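Side-chain contacts in DNA ligase (Aquifex aeolicus, PDB 3QWU), which is a putative ATP-dependent nucleic-acid ligase that binds adenosine and calcium and probably seals strand ends through an adenylated intermediate: residues S169-E172 with K173-I177; T256-I259 with L260-V263; Q291-E294 with Q295-E299. All blocks are in the same frame, centred on the assembly; numbering follows the deposited sequence.

In the fold
The three contacts are single-helix contacts. Contact 1, at the start of helix 170-180, is closest to the bound adenosine: the Lys173 side chain is about 6 Å from it. Contact 2, on helix 254-269, lies nearer the calcium ion, the Arg258 side chain being about 8 Å from it, and the Arg261 side chain is about 10 Å from the adenosine; its centre is about 34 Å from that of contact 1. Contact 3 ends helix 276-299, the next helix in the chain, with its centre about 28 Å from that of contact 2 and 49 Å from that of contact 1. Contacts 2 and 3 both touch the second subunit; contact 1 touches no other protein chain.

Contact 1: S169-E172 with K173-I177; sequences SQEE and KMELI
Gln170 reaches along the helix toward both Lys173 and Met174. From CB its chain leaves with CG opposite the backbone N (chi1 -164°), then bends at chi2 (80°), which turns the amide toward the next turn. CG comes first against the thioether, 3.5 Å from Met174 SD. CD then lies over the end of the lysine, 3.6 Å from Lys173 CE. At the tip the amide divides: OE1 accepts from Lys173 NZ at 3.1 Å, the donor standing above the carbonyl plane, while NE2 gives a weak hydrogen bond to Met174 SD at 3.6 Å. The stronger partner of NE2 is Glu78 of the adenosine pocket. Lys173 NZ also bonds to Phe157 O and forms salt bridges with Asp158 and Glu78, two carboxylates that probably offset the closeness of the Lys173 and Lys219 ammonium groups.

The helix start is closed by a capping box. Ser169 is the N-cap, its OG accepting from Glu172 N at 3.2 Å, and Glu172 OE2 answers by taking Ser169 N at 3.1 Å from above the carboxylate plane and Ser169 OG through its anti lone pair. Beyond the cap, the i to i+4 backbone bonds begin with Lys173 N on Ser169 O (2.8 Å).

Helix 170-180 thus meets strand 153-161 on two fronts, through the Lys173 ammonium and through Leu176 and Ile177, which pack on Phe159.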
loop_
_atom_site.group_PDB
_atom_site.type_symbol
_atom_site.label_atom_id
_atom_site.label_comp_id
_atom_site.label_asym_id
_atom_site.label_seq_id
_atom_site.Cartn_x
_atom_site.Cartn_y
_atom_site.Cartn_z
ATOM N N SER A 169 25.417 -9.144 27.776
ATOM C CA SER A 169 26.358 -8.494 26.920
ATOM C C SER A 169 26.840 -9.478 25.847
ATOM O O SER A 169 26.641 -10.684 25.976
ATOM C CB SER A 169 27.543 -8.018 27.757
ATOM O OG SER A 169 28.066 -9.160 28.421
ATOM N N GLN A 170 27.500 -8.957 24.816
ATOM C CA GLN A 170 28.088 -9.797 23.806
ATOM C C GLN A 170 29.059 -10.821 24.374
ATOM O O GLN A 170 28.985 -11.990 24.029
ATOM C CB GLN A 170 28.764 -8.977 22.693
ATOM C CG GLN A 170 29.025 -9.853 21.430
ATOM C CD GLN A 170 27.780 -10.029 20.547
ATOM O OE1 GLN A 170 26.799 -9.327 20.705
ATOM N NE2 GLN A 170 27.864 -10.910 19.568
ATOM N N GLU A 171 29.979 -10.359 25.228
ATOM C CA GLU A 171 30.959 -11.212 25.908
ATOM C C GLU A 171 30.257 -12.364 26.636
ATOM O O GLU A 171 30.585 -13.541 26.454
ATOM C CB GLU A 171 31.759 -10.391 26.924
ATOM C CG GLU A 171 32.492 -11.236 28.030
ATOM C CD GLU A 171 32.767 -10.455 29.315
ATOM O OE1 GLU A 171 33.547 -9.471 29.254
ATOM O OE2 GLU A 171 32.222 -10.835 30.390
ATOM N N GLU A 172 29.302 -12.001 27.498
ATOM C CA GLU A 172 28.545 -12.963 28.291
ATOM C C GLU A 172 27.836 -13.930 27.389
ATOM O O GLU A 172 27.760 -15.112 27.682
ATOM C CB GLU A 172 27.443 -12.296 29.099
ATOM C CG GLU A 172 27.846 -11.614 30.421
ATOM C CD GLU A 172 26.620 -10.961 31.121
ATOM O OE1 GLU A 172 26.082 -11.665 32.030
ATOM O OE2 GLU A 172 26.184 -9.814 30.740
ATOM N N LYS A 173 27.265 -13.406 26.307
ATOM C CA LYS A 173 26.528 -14.232 25.356
ATOM C C LYS A 173 27.509 -15.193 24.682
ATOM O O LYS A 173 27.301 -16.389 24.702
ATOM C CB LYS A 173 25.797 -13.330 24.348
ATOM C CG LYS A 173 25.324 -13.960 23.074
ATOM C CD LYS A 173 24.299 -13.063 22.328
ATOM C CE LYS A 173 24.939 -12.072 21.280
ATOM N NZ LYS A 173 24.070 -10.851 20.873
ATOM N N MET A 174 28.591 -14.671 24.121
ATOM C CA MET A 174 29.546 -15.522 23.426
ATOM C C MET A 174 30.137 -16.596 24.366
ATOM O O MET A 174 30.349 -17.704 23.937
ATOM C CB MET A 174 30.590 -14.693 22.653
ATOM C CG MET A 174 29.931 -13.941 21.475
ATOM S SD MET A 174 30.842 -12.686 20.469
ATOM C CE MET A 174 32.259 -13.641 19.832
ATOM N N GLU A 175 30.271 -16.313 25.663
ATOM C CA GLU A 175 30.762 -17.319 26.623
ATOM C C GLU A 175 29.754 -18.443 26.878
ATOM O O GLU A 175 30.145 -19.620 26.898
ATOM C CB GLU A 175 31.180 -16.672 27.945
ATOM C CG GLU A 175 32.661 -16.243 27.954
ATOM C CD GLU A 175 32.938 -14.954 28.748
ATOM O OE1 GLU A 175 32.248 -14.708 29.770
ATOM O OE2 GLU A 175 33.865 -14.190 28.351
ATOM N N LEU A 176 28.476 -18.112 27.067
ATOM C CA LEU A 176 27.482 -19.160 27.255
ATOM C C LEU A 176 27.356 -20.081 26.046
ATOM O O LEU A 176 27.177 -21.282 26.200
ATOM C CB LEU A 176 26.131 -18.600 27.615
ATOM C CG LEU A 176 26.092 -17.982 29.004
ATOM C CD1 LEU A 176 24.905 -17.013 29.089
ATOM C CD2 LEU A 176 26.071 -19.051 30.208
ATOM N N ILE A 177 27.427 -19.518 24.847
ATOM C CA ILE A 177 27.282 -20.284 23.613
ATOM C C ILE A 177 28.475 -21.200 23.426
ATOM O O ILE A 177 28.325 -22.352 23.011
ATOM C CB ILE A 177 27.201 -19.360 22.414
ATOM C CG1 ILE A 177 25.903 -18.542 22.456
ATOM C CG2 ILE A 177 27.284 -20.134 21.108
ATOM C CD1 ILE A 177 25.872 -17.359 21.418
#

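Contact 2: T256-I259 with L260-V263; sequences TNRI and LRLV
Asn257 OD1 is gripped twice by the guanidinium of Arg261, one helical turn on. NH2 gives the better bond, 2.9 Å from Asn257 OD1 but bent (137° at the hydrogen), and Arg261 NE adds a weak one at 3.1 Å. The oxygen sits at the guanidinium edge, somewhat tilted from its plane, and the asparagine amide stands almost upright to that plane (86°). With Asn257 CG opposite its own backbone N, the amide is carried across the end of the arginine, with OD1 toward its NE and NH2. The remaining nitrogen, Arg261 NH1, bonds to Asn236 OD1.

Arg258 runs beside Arg261, pointing the same way. Its methylene CG lies against one face of the Arg261 guanidinium, 3.6 Å from Arg261 NH1, while Arg261 NH2 stands 3.7 Å above the centre of the Arg258 guanidinium. The two flat groups are inclined by 47°, which rules out a parallel stack. On another side of the helix Ile259 CG2 meets Val263 CG2 at 3.9 Å, and the backbone bond from Val263 N to Ile259 O (2.7 Å) joins the same two residues. There Ile259 and Val263 pack on Leu289 and Ile293 of the second subunit.

A leucine in place of Arg261 would probably leave Asn257 OD1 and Asn236 OD1 without these donors and remove the NH2 that stands over the Arg258 guanidinium.

The Arg258 and Arg261 guanidinium groups lie close, with Arg59 also near Arg261, and the neutral amide oxygens take up N-H groups without cancelling the charge. Arg258, with Tyr254 as cation-pi partner and a long, weak ion pair to the calcium ligand Asp239, is likely to add positive potential near the metal site.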
loop_
_atom_site.group_PDB
_atom_site.type_symbol
_atom_site.label_atom_id
_atom_site.label_comp_id
_atom_site.label_asym_id
_atom_site.label_seq_id
_atom_site.Cartn_x
_atom_site.Cartn_y
_atom_site.Cartn_z
ATOM N N THR A 256 5.429 2.416 0.630
ATOM C CA THR A 256 6.384 3.431 0.956
ATOM C C THR A 256 7.685 2.848 1.635
ATOM O O THR A 256 8.791 3.395 1.468
ATOM C CB THR A 256 5.693 4.556 1.797
ATOM O OG1 THR A 256 6.670 5.293 2.550
ATOM C CG2 THR A 256 4.605 3.993 2.758
ATOM N N ASN A 257 7.545 1.722 2.348
ATOM C CA ASN A 257 8.594 1.223 3.212
ATOM C C ASN A 257 9.558 0.281 2.536
ATOM O O ASN A 257 10.747 0.507 2.584
ATOM C CB ASN A 257 7.998 0.551 4.439
ATOM C CG ASN A 257 8.937 0.555 5.579
ATOM O OD1 ASN A 257 9.775 -0.339 5.716
ATOM N ND2 ASN A 257 8.839 1.603 6.409
ATOM N N ARG A 258 9.059 -0.781 1.918
ATOM C CA ARG A 258 9.978 -1.718 1.258
ATOM C C ARG A 258 10.602 -1.169 -0.044
ATOM O O ARG A 258 11.731 -1.491 -0.385
ATOM C CB ARG A 258 9.336 -3.086 1.106
ATOM C CG ARG A 258 9.673 -4.021 2.318
ATOM C CD ARG A 258 8.786 -5.221 2.406
ATOM N NE ARG A 258 8.941 -5.901 3.696
ATOM C CZ ARG A 258 8.339 -5.547 4.827
ATOM N NH1 ARG A 258 7.489 -4.514 4.875
ATOM N NH2 ARG A 258 8.600 -6.246 5.930
ATOM N N ILE A 259 9.879 -0.269 -0.704
ATOM C CA ILE A 259 10.376 0.415 -1.873
ATOM C C ILE A 259 11.439 1.438 -1.512
ATOM O O ILE A 259 12.480 1.500 -2.163
ATOM C CB ILE A 259 9.221 1.097 -2.656
ATOM C CG1 ILE A 259 8.315 0.007 -3.230
ATOM C CG2 ILE A 259 9.771 1.960 -3.744
ATOM C CD1 ILE A 259 6.862 0.381 -3.306
ATOM N N LEU A 260 11.161 2.255 -0.489
ATOM C CA LEU A 260 12.174 3.148 0.045
ATOM C C LEU A 260 13.445 2.405 0.461
ATOM O O LEU A 260 14.522 2.965 0.394
ATOM C CB LEU A 260 11.638 4.001 1.215
ATOM C CG LEU A 260 10.943 5.307 0.751
ATOM C CD1 LEU A 260 10.268 6.104 1.871
ATOM C CD2 LEU A 260 11.949 6.134 0.070
ATOM N N ARG A 261 13.336 1.182 0.941
ATOM C CA ARG A 261 14.562 0.440 1.265
ATOM C C ARG A 261 15.383 0.195 0.001
ATOM O O ARG A 261 16.568 0.383 -0.010
ATOM C CB ARG A 261 14.253 -0.883 1.914
ATOM C CG ARG A 261 13.823 -0.767 3.358
ATOM C CD ARG A 261 13.268 -2.186 3.797
ATOM N NE ARG A 261 12.222 -2.110 4.831
ATOM C CZ ARG A 261 11.661 -3.162 5.369
ATOM N NH1 ARG A 261 12.027 -4.403 5.014
ATOM N NH2 ARG A 261 10.771 -2.980 6.303
ATOM N N LEU A 262 14.717 -0.208 -1.067
ATOM C CA LEU A 262 15.387 -0.460 -2.334
ATOM C C LEU A 262 15.866 0.859 -2.933
ATOM O O LEU A 262 17.002 0.959 -3.354
ATOM C CB LEU A 262 14.462 -1.196 -3.295
ATOM C CG LEU A 262 15.033 -1.548 -4.679
ATOM C CD1 LEU A 262 16.089 -2.654 -4.619
ATOM C CD2 LEU A 262 13.905 -1.952 -5.610
ATOM N N VAL A 263 15.027 1.884 -2.912
ATOM C CA VAL A 263 15.429 3.142 -3.501
ATOM C C VAL A 263 16.614 3.772 -2.792
ATOM O O VAL A 263 17.540 4.239 -3.450
ATOM C CB VAL A 263 14.272 4.160 -3.592
ATOM C CG1 VAL A 263 14.772 5.446 -4.202
ATOM C CG2 VAL A 263 13.181 3.622 -4.453
#

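Contact 3: Q291-E294 with Q295-E299; sequences QAIE and QFEKE
Gln291 meets Gln295 through its backbone: Gln291 O accepts from Gln295 N at 3.0 Å, and Gln295 CB rests 3.4 Å from the same Gln291 O. From that CB the glutamine extends with CG opposite its backbone N (chi1 -174°), and its amide finds its partners beyond this stretch. Gln295 OE1 takes the backbone N-H of Tyr303, tying the helix to the strand that follows, and a further weak bond comes from Lys245, earlier in the chain.

Ala292 comes next. Its carbonyl receives Phe296 N at 2.9 Å, and Phe296 CB lies close to that oxygen as well. The methyl of Ala292 faces Lys245 and Val302 and does not meet the 295-299 side chains, while the phenylalanine ring leads away from the first segment, toward Val302 and Leu363.

Ile293 repeats the pattern with Glu297. Glu297 N is bonded to Ile293 O at 2.9 Å, and the methylene CG of Glu297 comes 3.4 Å from that oxygen. Between the side chains there is only a loose approach, Ile293 CG2 to Glu297 CG at 4.5 Å.

Glu294 closes the series, its carbonyl bonded to Lys298 N at 3.0 Å. Though four residues apart and oppositely charged, these two side chains form no salt bridge: Glu294 OE2 and Lys298 NZ are 9.9 Å apart, consistent with a lysine chain bent at chi2, chi3 and chi4 that leads away.

The regular i to i+4 bonding carries helix 276-299 to its last turn. One side, through Ile293, Phe296 and Glu297, lies on Leu359 and Leu363 of helix 353-363, and Ile293 and Glu297 also touch Tyr267 of the second subunit; Gln295 reaches toward the start of strand 303-310.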
loop_
_atom_site.group_PDB
_atom_site.type_symbol
_atom_site.label_atom_id
_atom_site.label_comp_id
_atom_site.label_asym_id
_atom_site.label_seq_id
_atom_site.Cartn_x
_atom_site.Cartn_y
_atom_site.Cartn_z
ATOM N N GLN A 291 1.531 -15.804 -10.360
ATOM C CA GLN A 291 1.422 -17.127 -9.777
ATOM C C GLN A 291 0.197 -17.325 -8.943
ATOM O O GLN A 291 -0.285 -18.442 -8.853
ATOM C CB GLN A 291 2.591 -17.397 -8.851
ATOM C CG GLN A 291 3.890 -17.675 -9.530
ATOM C CD GLN A 291 5.042 -17.611 -8.534
ATOM O OE1 GLN A 291 6.150 -17.268 -8.905
ATOM N NE2 GLN A 291 4.772 -17.945 -7.268
ATOM N N ALA A 292 -0.260 -16.303 -8.231
ATOM C CA ALA A 292 -1.489 -16.470 -7.483
ATOM C C ALA A 292 -2.707 -16.591 -8.448
ATOM O O ALA A 292 -3.638 -17.344 -8.145
ATOM C CB ALA A 292 -1.691 -15.372 -6.472
ATOM N N ILE A 293 -2.688 -15.868 -9.587
ATOM C CA ILE A 293 -3.690 -16.062 -10.641
ATOM C C ILE A 293 -3.633 -17.432 -11.314
ATOM O O ILE A 293 -4.676 -18.057 -11.565
ATOM C CB ILE A 293 -3.593 -14.982 -11.718
ATOM C CG1 ILE A 293 -4.133 -13.657 -11.160
ATOM C CG2 ILE A 293 -4.343 -15.363 -12.998
ATOM C CD1 ILE A 293 -3.439 -12.459 -11.755
ATOM N N GLU A 294 -2.431 -17.899 -11.658
ATOM C CA GLU A 294 -2.304 -19.293 -12.187
ATOM C C GLU A 294 -2.858 -20.312 -11.163
ATOM O O GLU A 294 -3.541 -21.246 -11.570
ATOM C CB GLU A 294 -0.860 -19.667 -12.559
ATOM C CG GLU A 294 -0.382 -19.070 -13.932
ATOM C CD GLU A 294 1.147 -18.993 -14.034
ATOM O OE1 GLU A 294 1.820 -19.159 -13.014
ATOM O OE2 GLU A 294 1.684 -18.771 -15.128
ATOM N N GLN A 295 -2.557 -20.129 -9.871
ATOM C CA GLN A 295 -2.997 -21.082 -8.877
ATOM C C GLN A 295 -4.538 -21.030 -8.763
ATOM O O GLN A 295 -5.195 -22.091 -8.720
ATOM C CB GLN A 295 -2.330 -20.842 -7.539
ATOM C CG GLN A 295 -2.634 -21.883 -6.464
ATOM C CD GLN A 295 -2.199 -21.481 -5.035
ATOM O OE1 GLN A 295 -2.523 -20.382 -4.526
ATOM N NE2 GLN A 295 -1.490 -22.392 -4.373
ATOM N N PHE A 296 -5.092 -19.820 -8.783
ATOM C CA PHE A 296 -6.531 -19.641 -8.801
ATOM C C PHE A 296 -7.205 -20.314 -9.987
ATOM O O PHE A 296 -8.261 -20.939 -9.822
ATOM C CB PHE A 296 -6.948 -18.167 -8.817
ATOM C CG PHE A 296 -8.429 -17.994 -8.813
ATOM C CD1 PHE A 296 -9.109 -17.619 -9.953
ATOM C CD2 PHE A 296 -9.171 -18.338 -7.685
ATOM C CE1 PHE A 296 -10.502 -17.513 -9.958
ATOM C CE2 PHE A 296 -10.543 -18.243 -7.685
ATOM C CZ PHE A 296 -11.220 -17.812 -8.824
ATOM N N GLU A 297 -6.634 -20.163 -11.184
ATOM C CA GLU A 297 -7.207 -20.812 -12.365
ATOM C C GLU A 297 -7.132 -22.330 -12.299
ATOM O O GLU A 297 -8.041 -23.012 -12.744
ATOM C CB GLU A 297 -6.550 -20.328 -13.663
ATOM C CG GLU A 297 -6.893 -18.924 -14.016
ATOM C CD GLU A 297 -8.349 -18.739 -14.423
ATOM O OE1 GLU A 297 -8.781 -19.329 -15.449
ATOM O OE2 GLU A 297 -9.058 -17.978 -13.735
ATOM N N LYS A 298 -6.048 -22.860 -11.756
ATOM C CA LYS A 298 -5.884 -24.312 -11.618
ATOM C C LYS A 298 -6.756 -24.893 -10.503
ATOM O O LYS A 298 -7.544 -25.767 -10.746
ATOM C CB LYS A 298 -4.408 -24.675 -11.371
ATOM C CG LYS A 298 -3.990 -26.082 -11.854
ATOM C CD LYS A 298 -3.771 -26.124 -13.389
ATOM C CE LYS A 298 -5.008 -26.610 -14.189
ATOM N NZ LYS A 298 -5.251 -25.797 -15.450
ATOM N N GLU A 299 -6.614 -24.389 -9.292
ATOM C CA GLU A 299 -7.181 -25.040 -8.112
ATOM C C GLU A 299 -8.351 -24.284 -7.548
ATOM O O GLU A 299 -8.888 -24.712 -6.536
ATOM C CB GLU A 299 -6.184 -25.144 -6.963
ATOM C CG GLU A 299 -4.723 -25.102 -7.318
ATOM C CD GLU A 299 -4.069 -26.447 -7.418
ATOM O OE1 GLU A 299 -4.786 -27.473 -7.479
ATOM O OE2 GLU A 299 -2.814 -26.452 -7.442
#